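Local coordinates for minor fimbrium anchoring subunit Mfa2 (PDB 5NFI), which fastens the minor fimbriae to the bacterial outer membrane through its interaction with Mfa1 and regulates the length of these fimbriae, at residues Val7-Gln12 with Val48-Ala53; Val25-Val30 with Ala42-Asp47. All blocks are in the same frame, centred on the assembly; numbering follows the deposited sequence.

In the fold
Both contacts lie on the same side of the chain's centre, about 12 Å apart between centres, and the segments of contact 2 fall between those of contact 1 along the chain. Contact 2 joins neighbouring hairpin strands, so main-chain hydrogen bonds dominate, with an Arg-27/Glu-46 salt bridge at its partly exposed end; it buries 444 Å², against 205 Å² in contact 1, where a loop meets strand 3-10 through an Asn-8 side-chain hydrogen bond and apolar packing. Phe-9, Leu-50, Leu-28 and Val-30 are interior, whereas Ala-52, Ala-53, Val-44 and Glu-46 lie at the surface. Phe-9 packs on Leu-28, and Val-48 N probably donates to Ala-26 O, so the contacts touch.

Contact 1: residues Val7-Gln12 with Val48-Ala53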
# COMPACT_ATOMS: atom_id res chain seq x y z
N VAL A 7 -17.55 -14.32 5.93
CA VAL A 7 -17.01 -12.97 5.90
C VAL A 7 -17.46 -12.22 4.66
O VAL A 7 -17.38 -12.72 3.54
CB VAL A 7 -15.47 -12.97 5.94
CG1 VAL A 7 -14.95 -11.55 5.91
CG2 VAL A 7 -14.97 -13.66 7.19
N ASN A 8 -17.95 -11.01 4.90
CA ASN A 8 -18.37 -10.10 3.85
C ASN A 8 -17.33 -9.01 3.64
O ASN A 8 -16.84 -8.40 4.60
CB ASN A 8 -19.71 -9.47 4.21
CG ASN A 8 -20.10 -8.38 3.25
OD1 ASN A 8 -19.80 -7.20 3.47
ND2 ASN A 8 -20.76 -8.77 2.16
N PHE A 9 -16.98 -8.75 2.39
CA PHE A 9 -15.92 -7.79 2.16
C PHE A 9 -16.47 -6.54 1.51
O PHE A 9 -17.17 -6.61 0.49
CB PHE A 9 -14.80 -8.39 1.32
CG PHE A 9 -14.05 -9.50 2.01
CD1 PHE A 9 -13.28 -9.23 3.13
CD2 PHE A 9 -14.11 -10.81 1.55
CE1 PHE A 9 -12.58 -10.25 3.78
CE2 PHE A 9 -13.41 -11.83 2.18
CZ PHE A 9 -12.64 -11.55 3.29
N TYR A 10 -16.15 -5.41 2.14
CA TYR A 10 -16.53 -4.09 1.66
C TYR A 10 -15.31 -3.15 1.66
O TYR A 10 -14.21 -3.54 2.04
CB TYR A 10 -17.66 -3.51 2.52
CG TYR A 10 -17.32 -3.17 3.97
CD1 TYR A 10 -17.23 -4.16 4.94
CD2 TYR A 10 -17.15 -1.84 4.37
CE1 TYR A 10 -16.95 -3.84 6.27
CE2 TYR A 10 -16.86 -1.52 5.70
CZ TYR A 10 -16.77 -2.53 6.64
OH TYR A 10 -16.49 -2.22 7.96
N SER A 11 -15.52 -1.92 1.20
CA SER A 11 -14.46 -0.92 1.27
C SER A 11 -15.07 0.44 1.58
O SER A 11 -15.80 1.02 0.77
CB SER A 11 -13.66 -0.87 -0.03
OG SER A 11 -12.51 -0.04 0.12
N GLN A 12 -14.78 0.93 2.78
CA GLN A 12 -15.27 2.21 3.21
C GLN A 12 -14.13 2.94 3.86
O GLN A 12 -13.63 2.57 4.92
CB GLN A 12 -16.44 2.06 4.17
CG GLN A 12 -17.08 3.37 4.53
CD GLN A 12 -18.50 3.21 5.01
OE1 GLN A 12 -18.92 2.11 5.41
NE2 GLN A 12 -19.26 4.30 4.97
N VAL A 48 -13.05 -13.45 -7.44
CA VAL A 48 -13.76 -12.63 -6.49
C VAL A 48 -14.48 -11.47 -7.17
O VAL A 48 -13.91 -10.74 -7.98
CB VAL A 48 -12.81 -12.08 -5.41
CG1 VAL A 48 -13.51 -11.03 -4.56
CG2 VAL A 48 -12.29 -13.21 -4.55
N GLN A 49 -15.76 -11.33 -6.84
CA GLN A 49 -16.52 -10.14 -7.14
C GLN A 49 -17.16 -9.69 -5.85
O GLN A 49 -18.18 -10.22 -5.45
CB GLN A 49 -17.60 -10.40 -8.18
CG GLN A 49 -17.17 -10.27 -9.61
CD GLN A 49 -18.39 -10.12 -10.51
OE1 GLN A 49 -19.48 -10.57 -10.16
NE2 GLN A 49 -18.22 -9.48 -11.66
N LEU A 50 -16.54 -8.73 -5.17
CA LEU A 50 -17.10 -8.21 -3.93
C LEU A 50 -18.52 -7.74 -4.15
O LEU A 50 -18.84 -7.19 -5.20
CB LEU A 50 -16.26 -7.05 -3.40
CG LEU A 50 -14.81 -7.42 -3.17
CD1 LEU A 50 -14.08 -6.23 -2.57
CD2 LEU A 50 -14.74 -8.64 -2.27
N SER A 51 -19.37 -7.94 -3.14
CA SER A 51 -20.75 -7.51 -3.24
C SER A 51 -21.35 -7.31 -1.86
O SER A 51 -20.86 -7.85 -0.87
CB SER A 51 -21.55 -8.53 -4.04
OG SER A 51 -22.92 -8.32 -3.83
N ALA A 52 -22.42 -6.52 -1.80
CA ALA A 52 -23.04 -6.13 -0.54
C ALA A 52 -23.56 -7.33 0.22
O ALA A 52 -23.58 -7.34 1.45
CB ALA A 52 -24.17 -5.13 -0.79
N ALA A 53 -23.98 -8.35 -0.53
CA ALA A 53 -24.58 -9.52 0.07
C ALA A 53 -23.82 -10.80 -0.24
O ALA A 53 -24.37 -11.90 -0.16
CB ALA A 53 -26.01 -9.64 -0.39
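The side chain of Asn-8 crosses from strand 3-10 to the loop that follows strand 39-45. Its CB points toward the loop, and CG stands anti to the backbone N (chi1 172°), which carries the amide to the loop backbone. At the tip, ND2 donates to Ser-51 O at 3.2 Å; the bond is bent, with 137° at the hydrogen, although the donor lies in the plane of that carbonyl. ND2 also lies 3.2 Å from Ala-52 O. The strongest partner of ND2 is Lys-54 O, just beyond 48-53, so one NH2 group links main-chain carbonyls three residues apart. Asparagine suits the place because its NH2 group can serve carbonyls of a segment that forms no regular strand. The setting is a beta-rich domain of the fimbrillin superfamily, probably transthyretin-like, and the loop leads into strand 56-60, the antiparallel partner of strand 3-10. On the other side of the strand from Tyr-10, Phe-9 meets Leu-50: its CB lies 3.6 Å from Leu-50 CD2, while its ring leads away from the loop. Val-7 CG1 sits 3.4 Å above the plane of the Phe-9 ring, over its margin, and Leu-28 and Val-30 pack on Phe-9 too. Leu-50 turns its methyls inward, where Trp-56 and Leu-139 join it; a branched apolar residue fits this buried position.

Contact 2: residues Val25-Val30 with Ala42-Asp47; sequences VARLNV and ANVFED
In the beta hairpin of strands 28-33 and 39-45, the strands run antiparallel, at 165° to each other, and the pairing sorts the side chains onto two faces. Leu-28, Val-30, Asn-43 and Phe-45 share one face. There the Phe-45 ring is met at its edge: Leu-28 CB lies 4.0 Å from CD2 of Phe-45, and Val-30 CG2 reaches its CE2 at 3.9 Å, the valine and the ring crossing obliquely. Phe-9, Ile-58 and Trp-56 pack here as well, which suits the apolar Leu-28, Val-30 and Phe-45; Asn-43 ND2 instead bonds Ser-41 OG, and weakly Val-30 O. Leu-28 and Phe-45 exchange backbone N-H and C=O in both directions, as do Val-30 and Asn-43. On the opposite face Asn-29 runs alongside Val-44, its ND2 3.6 Å from CG2 of Val-44. Just beyond the strand ends Arg-27 and Glu-46 are likewise aligned, the guanidinium and carboxylate planes 44° apart. Arg-27 has CG between the backbone N and the carbonyl carbon (chi1 67°) and makes a bidentate, side-on salt bridge: NE donates to Glu-46 OE1 at 3.1 Å and NH2 to Glu-46 OE2 at 2.8 Å, each from above the carboxylate plane. Opposite charges suit this solvent-accessible end. The grip limits rotation of the guanidinium, whose remaining nitrogen, NH1, makes a weak bond to Asn-29 OD1.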
# COMPACT_ATOMS: atom_id res chain seq x y z
N VAL A 25 -10.90 -5.70 -6.72
CA VAL A 25 -10.49 -6.88 -5.97
C VAL A 25 -10.90 -8.14 -6.69
O VAL A 25 -12.08 -8.45 -6.73
CB VAL A 25 -11.07 -6.88 -4.56
CG1 VAL A 25 -10.64 -8.12 -3.81
CG2 VAL A 25 -10.62 -5.61 -3.83
N ALA A 26 -9.94 -8.87 -7.25
CA ALA A 26 -10.24 -10.04 -8.09
C ALA A 26 -9.93 -11.38 -7.43
O ALA A 26 -10.38 -12.42 -7.90
CB ALA A 26 -9.49 -9.97 -9.41
N ARG A 27 -9.16 -11.36 -6.35
CA ARG A 27 -8.85 -12.59 -5.67
C ARG A 27 -8.52 -12.30 -4.21
O ARG A 27 -8.29 -11.16 -3.85
CB ARG A 27 -7.69 -13.30 -6.36
CG ARG A 27 -6.36 -12.59 -6.27
CD ARG A 27 -5.30 -13.29 -7.10
NE ARG A 27 -5.13 -14.71 -6.76
CZ ARG A 27 -4.53 -15.17 -5.67
NH1 ARG A 27 -4.05 -14.34 -4.74
NH2 ARG A 27 -4.44 -16.47 -5.48
N LEU A 28 -8.54 -13.33 -3.37
CA LEU A 28 -8.42 -13.15 -1.93
C LEU A 28 -7.54 -14.21 -1.30
O LEU A 28 -7.53 -15.37 -1.72
CB LEU A 28 -9.81 -13.18 -1.26
CG LEU A 28 -10.71 -11.94 -1.43
CD1 LEU A 28 -12.10 -12.25 -0.96
CD2 LEU A 28 -10.15 -10.70 -0.70
N ASN A 29 -6.77 -13.80 -0.29
CA ASN A 29 -6.06 -14.69 0.58
C ASN A 29 -6.52 -14.34 2.00
O ASN A 29 -6.20 -13.27 2.51
CB ASN A 29 -4.53 -14.54 0.44
CG ASN A 29 -4.00 -14.97 -0.93
OD1 ASN A 29 -4.21 -14.30 -1.94
ND2 ASN A 29 -3.26 -16.06 -0.94
N VAL A 30 -7.30 -15.22 2.61
CA VAL A 30 -7.89 -14.93 3.90
C VAL A 30 -7.38 -15.91 4.96
O VAL A 30 -7.49 -17.13 4.80
CB VAL A 30 -9.42 -14.99 3.82
CG1 VAL A 30 -10.03 -14.48 5.10
CG2 VAL A 30 -9.89 -14.15 2.67
N ALA A 42 -6.02 -21.11 6.37
CA ALA A 42 -5.46 -20.37 5.23
C ALA A 42 -6.24 -20.64 3.95
O ALA A 42 -6.25 -21.76 3.45
CB ALA A 42 -3.99 -20.72 5.03
N ASN A 43 -6.87 -19.61 3.41
CA ASN A 43 -7.78 -19.81 2.28
C ASN A 43 -7.52 -18.89 1.10
O ASN A 43 -7.16 -17.72 1.27
CB ASN A 43 -9.22 -19.64 2.75
CG ASN A 43 -9.53 -20.48 3.97
OD1 ASN A 43 -9.71 -21.70 3.86
ND2 ASN A 43 -9.59 -19.84 5.13
N VAL A 44 -7.74 -19.42 -0.10
CA VAL A 44 -7.52 -18.67 -1.32
C VAL A 44 -8.79 -18.68 -2.18
O VAL A 44 -9.38 -19.73 -2.41
CB VAL A 44 -6.34 -19.25 -2.12
CG1 VAL A 44 -6.16 -18.50 -3.41
CG2 VAL A 44 -5.05 -19.22 -1.27
N PHE A 45 -9.23 -17.51 -2.63
CA PHE A 45 -10.43 -17.45 -3.47
C PHE A 45 -10.16 -16.69 -4.77
O PHE A 45 -9.84 -15.50 -4.75
CB PHE A 45 -11.60 -16.81 -2.72
CG PHE A 45 -11.83 -17.39 -1.35
CD1 PHE A 45 -12.34 -18.66 -1.20
CD2 PHE A 45 -11.53 -16.66 -0.21
CE1 PHE A 45 -12.55 -19.20 0.05
CE2 PHE A 45 -11.73 -17.19 1.05
CZ PHE A 45 -12.24 -18.47 1.18
N GLU A 46 -10.28 -17.39 -5.89
CA GLU A 46 -10.17 -16.75 -7.18
C GLU A 46 -11.55 -16.24 -7.61
O GLU A 46 -12.54 -16.50 -6.95
CB GLU A 46 -9.59 -17.73 -8.21
CG GLU A 46 -8.39 -18.52 -7.70
CD GLU A 46 -7.13 -17.67 -7.57
OE1 GLU A 46 -7.06 -16.59 -8.22
OE2 GLU A 46 -6.20 -18.10 -6.84
N ASP A 47 -11.59 -15.49 -8.71
CA ASP A 47 -12.83 -14.99 -9.30
C ASP A 47 -13.69 -14.18 -8.34
O ASP A 47 -14.92 -14.20 -8.42
CB ASP A 47 -13.61 -16.16 -9.88
CG ASP A 47 -12.77 -17.00 -10.82
OD1 ASP A 47 -11.90 -16.42 -11.51
OD2 ASP A 47 -12.97 -18.24 -10.88